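Local coordinates for protein processed glycerol phosphate lipoteichoic acid synthase 2 (Bacillus subtilis, PDB 2W8D) that is a magnesium-binding enzyme domain of the sulfatase family, built around a mixed beta sheet flanked by helices, as in relatives of the alkaline phosphatase clan, at residues V7-N12 and L389-K394; F89-S94 and V311-T316; Q109-S114 and N397-R402; T325-M330 and R402-K407. One frame throughout, in Å; residues are numbered along the deposited sequence.

Overall arrangement
Four contacts fasten the N- and C-terminal parts of the chain to the sulfatase-type core and tie parts of that core together. The centre of contact 2 is about 8 Å from the centre of the chain, where helices 86-93 and 313-320 meet beside the mixed sheet. Contacts 1, 3 and 4 lie further out, their centres about 21 to 23 Å from it and 11 to 12 Å from one another. Along the chain the first segments run in the order 7-12, 89-94, 109-114 and 325-330. Helix 380-397 and the loop after it meet helix 6-17 in contact 1, loop 109-114 in contact 3 and loop 325-330 in contact 4; Arg-402 belongs to both of the last two.

Contact 1 of 4, residues V7-N12 and L389-K394; sequences VTEVEN and LEMSDK
Met-391, present as selenomethionine, meets helix 6-17 at Val-10 and Glu-9; it follows Glu-390, whose OE2 receives Lys-394 NZ in a 2.6 Å salt bridge within the same helix. CG of Met-391 lies anti to the carbonyl carbon (chi1 -64°), and a bend at chi2 (-57°) sets SE 3.7 Å from Val-10 CG2. The valine and the selenomethionine run antiparallel alongside one another. A further bend at chi3 takes the methyl end to a different partner: CE stands 3.6 Å from Glu-9 OE2, the glutamate lying crosswise to the selenomethionine. The next two residues serve other parts of the fold, Ser-392 bonding through OG to Tyr-96 N and Asp-393 forming a salt bridge with Arg-347. One turn after Met-391, Lys-394 returns to the contact and lays its aliphatic part on the same valine methyl, with CB 4.0 Å from Val-10 CG2. Glu-9 OE1 remains 4.1 Å from Lys-394 NZ, near but beyond a salt bridge. Glu-9 OE2 and Glu-390 OE2 are like charges 5.0 Å apart, and the lysine may ease their repulsion. No hydrogen bond crosses the interface. A small apolar patch of Val-10 and Met-391 is thus bordered by charged side chains; the axes of segments 7-12 and 389-394 approach to 10.0 Å with directions 140° apart, a roughly antiparallel helix pair.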
loop_
_atom_site.group_PDB
_atom_site.type_symbol
_atom_site.label_atom_id
_atom_site.label_comp_id
_atom_site.label_asym_id
_atom_site.label_seq_id
_atom_site.Cartn_x
_atom_site.Cartn_y
_atom_site.Cartn_z
ATOM N N VAL A 7 -0.076 22.656 16.188
ATOM C CA VAL A 7 -0.827 21.409 16.220
ATOM C C VAL A 7 -2.322 21.709 16.214
ATOM O O VAL A 7 -3.110 20.961 15.617
ATOM C CB VAL A 7 -0.442 20.563 17.461
ATOM C CG1 VAL A 7 -1.489 19.502 17.768
ATOM C CG2 VAL A 7 0.893 19.910 17.242
ATOM N N THR A 8 -2.692 22.820 16.849
ATOM C CA THR A 8 -4.094 23.176 17.063
ATOM C C THR A 8 -4.892 23.196 15.759
ATOM O O THR A 8 -5.932 22.539 15.655
ATOM C CB THR A 8 -4.242 24.541 17.810
ATOM O OG1 THR A 8 -3.471 24.521 19.018
ATOM C CG2 THR A 8 -5.696 24.827 18.147
ATOM N N GLU A 9 -4.390 23.937 14.773
ATOM C CA GLU A 9 -5.074 24.098 13.491
ATOM C C GLU A 9 -5.241 22.755 12.768
ATOM O O GLU A 9 -6.308 22.471 12.196
ATOM C CB GLU A 9 -4.318 25.101 12.612
ATOM C CG GLU A 9 -5.126 25.669 11.439
ATOM C CD GLU A 9 -4.270 25.931 10.191
ATOM O OE1 GLU A 9 -3.103 26.382 10.328
ATOM O OE2 GLU A 9 -4.775 25.688 9.069
ATOM N N VAL A 10 -4.191 21.932 12.810
ATOM C CA VAL A 10 -4.236 20.611 12.189
ATOM C C VAL A 10 -5.196 19.672 12.926
ATOM O O VAL A 10 -5.938 18.913 12.297
ATOM C CB VAL A 10 -2.826 19.976 12.015
ATOM C CG1 VAL A 10 -2.929 18.497 11.655
ATOM C CG2 VAL A 10 -2.045 20.701 10.926
ATOM N N GLU A 11 -5.200 19.740 14.253
ATOM C CA GLU A 11 -6.090 18.896 15.041
ATOM C C GLU A 11 -7.570 19.238 14.808
ATOM O O GLU A 11 -8.412 18.341 14.715
ATOM C CB GLU A 11 -5.713 18.986 16.519
ATOM C CG GLU A 11 -6.668 18.307 17.476
ATOM C CD GLU A 11 -6.412 18.697 18.914
ATOM O OE1 GLU A 11 -5.832 19.781 19.166
ATOM O OE2 GLU A 11 -6.798 17.915 19.804
ATOM N N ASN A 12 -7.874 20.529 14.695
ATOM C CA ASN A 12 -9.250 20.984 14.467
ATOM C C ASN A 12 -9.819 20.571 13.115
ATOM O O ASN A 12 -11.018 20.333 12.978
ATOM C CB ASN A 12 -9.359 22.495 14.659
ATOM C CG ASN A 12 -9.213 22.898 16.111
ATOM O OD1 ASN A 12 -9.601 22.152 17.014
ATOM N ND2 ASN A 12 -8.637 24.071 16.349
ATOM N N LEU A 389 -3.494 17.750 1.597
ATOM C CA LEU A 389 -2.034 17.703 1.480
ATOM C C LEU A 389 -1.339 18.672 2.450
ATOM O O LEU A 389 -0.360 18.309 3.098
ATOM C CB LEU A 389 -1.607 17.981 0.041
ATOM C CG LEU A 389 -1.879 16.854 -0.974
ATOM C CD1 LEU A 389 -1.407 17.308 -2.373
ATOM C CD2 LEU A 389 -1.211 15.511 -0.544
ATOM N N GLU A 390 -1.874 19.889 2.564
ATOM C CA GLU A 390 -1.282 20.915 3.423
ATOM C C GLU A 390 -1.230 20.479 4.908
ATOM O O GLU A 390 -0.211 20.663 5.578
ATOM C CB GLU A 390 -2.054 22.221 3.238
ATOM C CG GLU A 390 -1.611 23.406 4.063
ATOM C CD GLU A 390 -2.674 24.535 4.110
ATOM O OE1 GLU A 390 -3.814 24.332 3.616
ATOM O OE2 GLU A 390 -2.370 25.629 4.651
HETATM N N MSE A 391 -2.312 19.884 5.402
HETATM C CA MSE A 391 -2.382 19.471 6.804
HETATM C C MSE A 391 -1.355 18.399 7.098
HETATM O O MSE A 391 -0.620 18.489 8.074
HETATM C CB MSE A 391 -3.786 19.019 7.197
HETATM C CG MSE A 391 -4.834 20.132 7.128
HETATM SE SE MSE A 391 -4.447 21.727 8.239
HETATM C CE MSE A 391 -3.882 22.981 6.859
ATOM N N SER A 392 -1.271 17.414 6.218
ATOM C CA SER A 392 -0.248 16.406 6.324
ATOM C C SER A 392 1.168 17.030 6.306
ATOM O O SER A 392 1.992 16.712 7.183
ATOM C CB SER A 392 -0.434 15.329 5.248
ATOM O OG SER A 392 0.543 14.303 5.369
ATOM N N ASP A 393 1.450 17.894 5.323
ATOM C CA ASP A 393 2.772 18.571 5.227
ATOM C C ASP A 393 3.129 19.375 6.472
ATOM O O ASP A 393 4.289 19.366 6.892
ATOM C CB ASP A 393 2.946 19.414 3.952
ATOM C CG ASP A 393 3.088 18.539 2.676
ATOM O OD1 ASP A 393 3.534 17.371 2.790
ATOM O OD2 ASP A 393 2.752 19.009 1.563
ATOM N N LYS A 394 2.154 20.020 7.107
ATOM C CA LYS A 394 2.463 20.718 8.373
ATOM C C LYS A 394 2.969 19.756 9.434
ATOM O O LYS A 394 3.904 20.074 10.172
ATOM C CB LYS A 394 1.266 21.505 8.901
ATOM C CG LYS A 394 1.106 22.833 8.203
ATOM C CD LYS A 394 -0.284 23.440 8.392
ATOM C CE LYS A 394 -0.241 24.894 8.037
ATOM N NZ LYS A 394 -1.209 25.182 6.952
#

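Contact 2 of 4, residues F89-S94 and V311-T316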
loop_
_atom_site.group_PDB
_atom_site.type_symbol
_atom_site.label_atom_id
_atom_site.label_comp_id
_atom_site.label_asym_id
_atom_site.label_seq_id
_atom_site.Cartn_x
_atom_site.Cartn_y
_atom_site.Cartn_z
ATOM N N PHE A 89 5.265 4.023 4.280
ATOM C CA PHE A 89 5.067 5.140 5.204
ATOM C C PHE A 89 3.592 5.489 5.408
ATOM O O PHE A 89 3.149 5.769 6.519
ATOM C CB PHE A 89 5.794 6.400 4.695
ATOM C CG PHE A 89 5.724 7.555 5.660
ATOM C CD1 PHE A 89 6.458 7.526 6.838
ATOM C CD2 PHE A 89 4.919 8.673 5.384
ATOM C CE1 PHE A 89 6.426 8.607 7.729
ATOM C CE2 PHE A 89 4.854 9.751 6.278
ATOM C CZ PHE A 89 5.616 9.712 7.456
HETATM N N MSE A 90 2.850 5.463 4.314
HETATM C CA MSE A 90 1.421 5.725 4.332
HETATM C C MSE A 90 0.608 4.620 5.018
HETATM O O MSE A 90 -0.352 4.953 5.720
HETATM C CB MSE A 90 0.928 6.008 2.917
HETATM C CG MSE A 90 1.385 7.386 2.470
HETATM SE SE MSE A 90 0.710 7.873 0.693
HETATM C CE MSE A 90 2.040 6.954 -0.368
HETATM N N MSE A 91 0.997 3.344 4.832
HETATM C CA MSE A 91 0.327 2.214 5.498
HETATM C C MSE A 91 0.461 2.361 6.994
HETATM O O MSE A 91 -0.487 2.110 7.708
HETATM C CB MSE A 91 0.915 0.839 5.124
HETATM C CG MSE A 91 0.857 0.481 3.659
HETATM SE SE MSE A 91 -0.965 0.459 2.936
HETATM C CE MSE A 91 -0.682 1.513 1.315
ATOM N N GLU A 92 1.646 2.750 7.466
ATOM C CA GLU A 92 1.883 2.848 8.922
ATOM C C GLU A 92 1.433 4.172 9.527
ATOM O O GLU A 92 1.242 4.234 10.715
ATOM C CB GLU A 92 3.354 2.613 9.312
ATOM C CG GLU A 92 4.066 1.323 8.851
ATOM C CD GLU A 92 3.167 0.123 8.613
ATOM O OE1 GLU A 92 2.190 -0.084 9.353
ATOM O OE2 GLU A 92 3.447 -0.645 7.681
ATOM N N ASN A 93 1.270 5.233 8.733
ATOM C CA ASN A 93 1.051 6.556 9.344
ATOM C C ASN A 93 -0.175 7.330 8.931
ATOM O O ASN A 93 -0.585 8.224 9.654
ATOM C CB ASN A 93 2.284 7.438 9.171
ATOM C CG ASN A 93 3.467 6.877 9.869
ATOM O OD1 ASN A 93 3.557 6.976 11.085
ATOM N ND2 ASN A 93 4.397 6.257 9.114
ATOM N N SER A 94 -0.738 6.996 7.776
ATOM C CA SER A 94 -1.836 7.758 7.170
ATOM C C SER A 94 -1.430 9.224 7.045
ATOM O O SER A 94 -2.177 10.150 7.369
ATOM C CB SER A 94 -3.148 7.565 7.940
ATOM O OG SER A 94 -4.244 8.014 7.172
ATOM N N VAL A 311 -3.443 6.385 1.828
ATOM C CA VAL A 311 -3.579 6.919 3.202
ATOM C C VAL A 311 -4.877 6.425 3.877
ATOM O O VAL A 311 -5.053 6.548 5.104
ATOM C CB VAL A 311 -3.502 8.483 3.263
ATOM C CG1 VAL A 311 -2.070 9.020 2.910
ATOM C CG2 VAL A 311 -4.556 9.116 2.393
ATOM N N ASP A 312 -5.779 5.863 3.071
ATOM C CA ASP A 312 -7.025 5.327 3.593
ATOM C C ASP A 312 -6.898 3.918 4.188
ATOM O O ASP A 312 -7.782 3.497 4.915
ATOM C CB ASP A 312 -8.114 5.311 2.511
ATOM C CG ASP A 312 -8.351 6.675 1.877
ATOM O OD1 ASP A 312 -8.114 7.710 2.524
ATOM O OD2 ASP A 312 -8.843 6.707 0.740
ATOM N N VAL A 313 -5.825 3.191 3.885
ATOM C CA VAL A 313 -5.710 1.798 4.352
ATOM C C VAL A 313 -5.657 1.643 5.879
ATOM O O VAL A 313 -6.387 0.820 6.450
ATOM C CB VAL A 313 -4.538 1.029 3.678
ATOM C CG1 VAL A 313 -4.546 -0.473 4.061
ATOM C CG2 VAL A 313 -4.635 1.132 2.195
ATOM N N ALA A 314 -4.830 2.441 6.531
ATOM C CA ALA A 314 -4.560 2.281 7.967
ATOM C C ALA A 314 -5.815 2.404 8.836
ATOM O O ALA A 314 -6.011 1.566 9.710
ATOM C CB ALA A 314 -3.446 3.255 8.455
ATOM N N PRO A 315 -6.655 3.453 8.597
ATOM C CA PRO A 315 -7.948 3.547 9.322
ATOM C C PRO A 315 -8.977 2.490 8.949
ATOM O O PRO A 315 -9.848 2.180 9.755
ATOM C CB PRO A 315 -8.483 4.926 8.935
ATOM C CG PRO A 315 -7.577 5.421 7.780
ATOM C CD PRO A 315 -6.278 4.748 7.984
ATOM N N THR A 316 -8.915 1.944 7.743
ATOM C CA THR A 316 -9.841 0.894 7.377
ATOM C C THR A 316 -9.528 -0.287 8.307
ATOM O O THR A 316 -10.420 -0.835 8.976
ATOM C CB THR A 316 -9.686 0.520 5.855
ATOM O OG1 THR A 316 -9.766 1.706 5.033
ATOM C CG2 THR A 316 -10.730 -0.452 5.425
HETATM O O HOH W 1 -2.694 3.900 5.182
#
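Ser-94 and Val-311 bring their backbones within 4.4 Å, CA to CA, and Met-91 faces Ala-314. This is helix-to-helix packing inside the sulfatase-type alpha/beta fold: Ser-94, the first residue after helix 86-93, takes a positive phi and faces Val-311, in the chain that leads into helix 313-320. Helix 86-93 follows closely on Thr-84, the phosphothreonine of the magnesium site, and the Met-90 side chain is about 11 Å from that metal ion. With OG anti to its own backbone N (chi1 -165°), Ser-94 donates a 2.7 Å bond from OG to Val-311 O, directed at a lone pair of the carbonyl, within its plane; the same OG is also bonded to Gly-332 N. Two selenomethionines supply the apolar part. Met-90 SE rests 3.7 Å from Val-311 CG1, while Met-91 SE lies 3.7 Å from Val-313 CB and also touches both valine methyls. Val-313 in turn leans on Val-254 of strand 251-257. Ala-314 CB comes within 3.3 Å of Met-91 O, a close fit. A water bridges the two backbones, donating to Met-90 O at 2.6 Å and accepting from Ala-314 N at 2.9 Å.

Contact 3 of 4, residues Q109-S114 and N397-R402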
loop_
_atom_site.group_PDB
_atom_site.type_symbol
_atom_site.label_atom_id
_atom_site.label_comp_id
_atom_site.label_asym_id
_atom_site.label_seq_id
_atom_site.Cartn_x
_atom_site.Cartn_y
_atom_site.Cartn_z
ATOM N N GLN A 109 13.903 10.644 11.977
ATOM C CA GLN A 109 13.971 11.178 13.336
ATOM C C GLN A 109 12.696 11.924 13.745
ATOM O O GLN A 109 12.595 12.405 14.889
ATOM C CB GLN A 109 15.164 12.118 13.520
ATOM C CG GLN A 109 16.513 11.463 13.693
ATOM C CD GLN A 109 17.610 12.541 13.762
ATOM O OE1 GLN A 109 17.885 13.199 12.754
ATOM N NE2 GLN A 109 18.195 12.770 14.959
ATOM N N ASN A 110 11.720 12.031 12.840
ATOM C CA ASN A 110 10.420 12.566 13.268
ATOM C C ASN A 110 9.842 11.725 14.434
ATOM O O ASN A 110 10.173 10.539 14.555
ATOM C CB ASN A 110 9.428 12.676 12.088
ATOM C CG ASN A 110 9.485 14.045 11.397
ATOM O OD1 ASN A 110 10.523 14.726 11.404
ATOM N ND2 ASN A 110 8.373 14.458 10.820
ATOM N N THR A 111 9.019 12.337 15.293
ATOM C CA THR A 111 8.210 11.575 16.239
ATOM C C THR A 111 6.947 11.052 15.533
ATOM O O THR A 111 6.173 11.813 14.945
ATOM C CB THR A 111 7.835 12.406 17.498
ATOM O OG1 THR A 111 9.034 12.808 18.217
ATOM C CG2 THR A 111 6.906 11.596 18.422
ATOM N N LEU A 112 6.753 9.741 15.576
ATOM C CA LEU A 112 5.642 9.117 14.877
ATOM C C LEU A 112 4.682 8.379 15.811
ATOM O O LEU A 112 5.053 7.965 16.915
ATOM C CB LEU A 112 6.177 8.176 13.790
ATOM C CG LEU A 112 6.981 8.835 12.666
ATOM C CD1 LEU A 112 7.391 7.777 11.701
ATOM C CD2 LEU A 112 6.184 9.925 11.964
ATOM N N GLN A 113 3.439 8.228 15.360
ATOM C CA GLN A 113 2.436 7.505 16.131
ATOM C C GLN A 113 1.792 6.472 15.221
ATOM O O GLN A 113 0.611 6.534 14.903
ATOM C CB GLN A 113 1.460 8.480 16.797
ATOM C CG GLN A 113 2.245 9.492 17.633
ATOM C CD GLN A 113 1.447 10.657 18.172
ATOM O OE1 GLN A 113 0.485 11.081 17.568
ATOM N NE2 GLN A 113 1.883 11.206 19.315
ATOM N N SER A 114 2.610 5.521 14.794
ATOM C CA SER A 114 2.216 4.497 13.828
ATOM C C SER A 114 1.217 3.458 14.340
ATOM O O SER A 114 1.067 3.259 15.555
ATOM C CB SER A 114 3.457 3.736 13.385
ATOM O OG SER A 114 4.424 4.638 12.879
ATOM N N ASN A 397 6.649 18.394 8.127
ATOM C CA ASN A 397 7.645 19.450 8.062
ATOM C C ASN A 397 7.951 20.035 9.431
ATOM O O ASN A 397 9.078 20.442 9.684
ATOM C CB ASN A 397 7.199 20.599 7.145
ATOM C CG ASN A 397 6.964 20.159 5.704
ATOM O OD1 ASN A 397 7.470 19.131 5.259
ATOM N ND2 ASN A 397 6.180 20.947 4.969
ATOM N N GLY A 398 6.932 20.151 10.283
ATOM C CA GLY A 398 7.135 20.751 11.602
ATOM C C GLY A 398 7.276 19.697 12.685
ATOM O O GLY A 398 7.268 20.036 13.854
ATOM N N ASP A 399 7.354 18.406 12.296
ATOM C CA ASP A 399 7.486 17.313 13.266
ATOM C C ASP A 399 6.518 17.546 14.460
ATOM O O ASP A 399 6.925 17.614 15.627
ATOM C CB ASP A 399 8.960 17.159 13.702
ATOM C CG ASP A 399 9.201 15.922 14.553
ATOM O OD1 ASP A 399 8.395 14.970 14.462
ATOM O OD2 ASP A 399 10.189 15.889 15.327
ATOM N N LEU A 400 5.234 17.652 14.138
ATOM C CA LEU A 400 4.222 18.201 15.055
ATOM C C LEU A 400 3.767 17.212 16.107
ATOM O O LEU A 400 3.279 17.608 17.174
ATOM C CB LEU A 400 2.996 18.724 14.279
ATOM C CG LEU A 400 3.179 20.010 13.480
ATOM C CD1 LEU A 400 1.846 20.471 12.922
ATOM C CD2 LEU A 400 3.828 21.125 14.333
ATOM N N LEU A 401 3.914 15.931 15.795
ATOM C CA LEU A 401 3.575 14.866 16.732
ATOM C C LEU A 401 4.406 14.861 18.047
ATOM O O LEU A 401 4.011 14.207 19.008
ATOM C CB LEU A 401 3.521 13.499 16.017
ATOM C CG LEU A 401 2.476 13.411 14.881
ATOM C CD1 LEU A 401 2.521 12.077 14.098
ATOM C CD2 LEU A 401 1.055 13.675 15.352
ATOM N N ARG A 402 5.517 15.599 18.114
ATOM C CA ARG A 402 6.167 15.878 19.416
ATOM C C ARG A 402 5.214 16.577 20.402
ATOM O O ARG A 402 5.412 16.524 21.620
ATOM C CB ARG A 402 7.417 16.767 19.263
ATOM C CG ARG A 402 8.549 16.162 18.446
ATOM C CD ARG A 402 9.617 17.174 18.225
ATOM N NE ARG A 402 9.229 18.176 17.226
ATOM C CZ ARG A 402 9.820 19.363 17.071
ATOM N NH1 ARG A 402 10.804 19.720 17.886
ATOM N NH2 ARG A 402 9.402 20.210 16.126
HETATM O O HOH W 2 11.149 13.913 16.879
HETATM O O HOH W 3 5.939 14.461 14.057
#
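A left-handed backbone at Asp-399 (phi 44°), with CG anti to its backbone N (chi1 -172°), sets its carboxylate beside Asn-110 and Thr-111. Thr-111 N donates to Asp-399 OD1 at 2.8 Å, meeting the oxygen on its syn side and close to the carboxylate plane. The Asn-110 amide stacks on that carboxylate with the two planes only 17° apart, CG of Asn-110 lying 3.4 Å from Asp-399 OD1; its ND2 is engaged by Ile-396 O. Two waters complete the grip. One donates to Gln-109 O and Asp-399 OD2 and accepts from Thr-111 OG1, while the other links Asp-399 OD1, Thr-111 O and Leu-401 N. Beyond them Leu-401 packs CB 3.3 Å from Thr-111 O and brings CD2 to 3.5 Å from Gln-113 OE1, the amide nitrogen of that glutamine being bonded to Tyr-404 O. Arg-402 lays CG 3.4 Å from Thr-111 OG1, its side chain roughly perpendicular to that of the threonine. Its guanidinium then folds back: NE gives an almost straight 2.9 Å bond to Asp-399 O, and NH2 reaches Gly-398 O at 3.1 Å. The loop 109-114 is therefore fastened to the capped end of helix 380-397, a Schellman motif in which Asp-399 is the C-prime residue and a 3-10 turn follows.

Contact 4 of 4, residues T325-M330 and R402-K407; sequences TKDYLM and RFYEPK
Tyr-404 OH is gripped by two oxygens of one residue, lying 2.5 Å from Asp-327 O and 2.7 Å from Asp-327 OD1, so that its single proton is contested. Asp-327 O approaches the phenol at its edge, in the ring plane, whereas the carboxylate is turned 88° from the ring. The other carboxylate oxygen, OD2, takes a weak bond from Lys-407 N at 3.3 Å. Asp-327 belongs to a type I beta turn from Thr-325 to Tyr-328, and Leu-329 just after it is the centre of an inverse gamma turn. That leucine comes over one face of the Tyr-404 ring, its CG 4.0 Å from the ring centroid and 14° off the normal, a CH-pi contact. CG of Tyr-404 is anti to its backbone N (chi1 -172°), which starts the side chain toward segment 325-330. Further along, Tyr-328 and Pro-406 cross at about a right angle, with Tyr-328 CE1 3.5 Å from Pro-406 CB. On helix 6-17, Met-14 touches Leu-329, and Tyr-328 rests on Ile-118 of helix 115-118; loop 325-330 thus touches both helices, while Tyr-404 leans on Glu-11 and Lys-15 of helix 6-17.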
loop_
_atom_site.group_PDB
_atom_site.type_symbol
_atom_site.label_atom_id
_atom_site.label_comp_id
_atom_site.label_asym_id
_atom_site.label_seq_id
_atom_site.Cartn_x
_atom_site.Cartn_y
_atom_site.Cartn_z
ATOM N N THR A 325 -10.100 5.736 15.724
ATOM C CA THR A 325 -9.042 6.575 15.170
ATOM C C THR A 325 -9.309 8.079 15.253
ATOM O O THR A 325 -8.509 8.873 14.754
ATOM C CB THR A 325 -8.733 6.213 13.704
ATOM O OG1 THR A 325 -9.927 6.294 12.922
ATOM C CG2 THR A 325 -8.142 4.826 13.595
ATOM N N LYS A 326 -10.418 8.466 15.876
ATOM C CA LYS A 326 -10.774 9.881 16.035
ATOM C C LYS A 326 -9.725 10.729 16.753
ATOM O O LYS A 326 -9.637 11.932 16.513
ATOM C CB LYS A 326 -12.136 10.042 16.741
ATOM C CG LYS A 326 -12.757 11.445 16.566
ATOM C CD LYS A 326 -14.263 11.500 16.875
ATOM C CE LYS A 326 -14.942 12.703 16.189
ATOM N NZ LYS A 326 -16.358 12.392 15.766
ATOM N N ASP A 327 -8.953 10.119 17.645
ATOM C CA ASP A 327 -7.968 10.891 18.400
ATOM C C ASP A 327 -6.578 10.978 17.741
ATOM O O ASP A 327 -5.692 11.655 18.253
ATOM C CB ASP A 327 -7.874 10.407 19.850
ATOM C CG ASP A 327 -7.612 11.554 20.827
ATOM O OD1 ASP A 327 -7.561 12.725 20.383
ATOM O OD2 ASP A 327 -7.460 11.300 22.044
ATOM N N TYR A 328 -6.399 10.329 16.594
ATOM C CA TYR A 328 -5.125 10.390 15.860
ATOM C C TYR A 328 -5.126 11.372 14.714
ATOM O O TYR A 328 -6.139 11.569 14.049
ATOM C CB TYR A 328 -4.749 9.015 15.324
ATOM C CG TYR A 328 -4.650 8.011 16.421
ATOM C CD1 TYR A 328 -3.553 8.010 17.283
ATOM C CD2 TYR A 328 -5.662 7.076 16.630
ATOM C CE1 TYR A 328 -3.446 7.094 18.297
ATOM C CE2 TYR A 328 -5.567 6.153 17.667
ATOM C CZ TYR A 328 -4.450 6.177 18.495
ATOM O OH TYR A 328 -4.335 5.275 19.528
ATOM N N LEU A 329 -3.961 11.945 14.447
ATOM C CA LEU A 329 -3.817 12.871 13.347
ATOM C C LEU A 329 -3.404 12.095 12.103
ATOM O O LEU A 329 -2.216 11.898 11.840
ATOM C CB LEU A 329 -2.820 13.969 13.708
ATOM C CG LEU A 329 -3.187 14.856 14.908
ATOM C CD1 LEU A 329 -2.298 16.060 14.911
ATOM C CD2 LEU A 329 -4.654 15.301 14.884
HETATM N N MSE A 330 -4.417 11.646 11.364
HETATM C CA MSE A 330 -4.274 10.807 10.201
HETATM C C MSE A 330 -4.978 11.490 9.040
HETATM O O MSE A 330 -6.058 12.035 9.203
HETATM C CB MSE A 330 -4.889 9.440 10.461
HETATM C CG MSE A 330 -4.025 8.543 11.333
HETATM SE SE MSE A 330 -4.802 6.769 11.637
HETATM C CE MSE A 330 -3.207 5.935 12.404
ATOM N N ARG A 402 5.517 15.599 18.114
ATOM C CA ARG A 402 6.167 15.878 19.416
ATOM C C ARG A 402 5.214 16.577 20.402
ATOM O O ARG A 402 5.412 16.524 21.620
ATOM C CB ARG A 402 7.417 16.767 19.263
ATOM C CG ARG A 402 8.549 16.162 18.446
ATOM C CD ARG A 402 9.617 17.174 18.225
ATOM N NE ARG A 402 9.229 18.176 17.226
ATOM C CZ ARG A 402 9.820 19.363 17.071
ATOM N NH1 ARG A 402 10.804 19.720 17.886
ATOM N NH2 ARG A 402 9.402 20.210 16.126
ATOM N N PHE A 403 4.205 17.256 19.866
ATOM C CA PHE A 403 3.326 18.106 20.668
ATOM C C PHE A 403 1.884 17.595 20.723
ATOM O O PHE A 403 0.997 18.322 21.128
ATOM C CB PHE A 403 3.355 19.540 20.114
ATOM C CG PHE A 403 4.757 20.068 19.858
ATOM C CD1 PHE A 403 5.653 20.262 20.918
ATOM C CD2 PHE A 403 5.179 20.361 18.558
ATOM C CE1 PHE A 403 6.924 20.718 20.681
ATOM C CE2 PHE A 403 6.460 20.831 18.319
ATOM C CZ PHE A 403 7.330 21.005 19.372
ATOM N N TYR A 404 1.650 16.350 20.298
ATOM C CA TYR A 404 0.319 15.767 20.336
ATOM C C TYR A 404 0.305 14.433 21.066
ATOM O O TYR A 404 1.043 13.523 20.692
ATOM C CB TYR A 404 -0.200 15.547 18.923
ATOM C CG TYR A 404 -1.635 15.140 18.917
ATOM C CD1 TYR A 404 -2.010 13.831 18.621
ATOM C CD2 TYR A 404 -2.625 16.057 19.257
ATOM C CE1 TYR A 404 -3.347 13.457 18.624
ATOM C CE2 TYR A 404 -3.963 15.701 19.276
ATOM C CZ TYR A 404 -4.329 14.403 18.967
ATOM O OH TYR A 404 -5.670 14.066 18.989
ATOM N N GLU A 405 -0.550 14.306 22.081
ATOM C CA GLU A 405 -0.736 13.021 22.763
ATOM C C GLU A 405 -2.161 12.477 22.628
ATOM O O GLU A 405 -3.086 13.017 23.236
ATOM C CB GLU A 405 -0.360 13.105 24.242
ATOM C CG GLU A 405 0.657 14.198 24.591
ATOM C CD GLU A 405 1.612 13.775 25.693
ATOM O OE1 GLU A 405 1.634 14.431 26.765
ATOM O OE2 GLU A 405 2.347 12.779 25.481
ATOM N N PRO A 406 -2.338 11.408 21.824
ATOM C CA PRO A 406 -3.617 10.707 21.721
ATOM C C PRO A 406 -3.817 9.902 22.991
ATOM O O PRO A 406 -2.846 9.652 23.695
ATOM C CB PRO A 406 -3.422 9.770 20.516
ATOM C CG PRO A 406 -2.156 10.233 19.833
ATOM C CD PRO A 406 -1.321 10.809 20.948
ATOM N N LYS A 407 -5.050 9.476 23.267
ATOM C CA LYS A 407 -5.388 8.961 24.600
ATOM C C LYS A 407 -4.795 7.602 24.955
ATOM O O LYS A 407 -4.313 7.398 26.073
ATOM C CB LYS A 407 -6.910 8.963 24.863
ATOM C CG LYS A 407 -7.394 9.975 25.941
ATOM C CD LYS A 407 -6.397 10.136 27.106
ATOM C CE LYS A 407 -6.647 9.156 28.274
ATOM N NZ LYS A 407 -5.473 9.110 29.183
#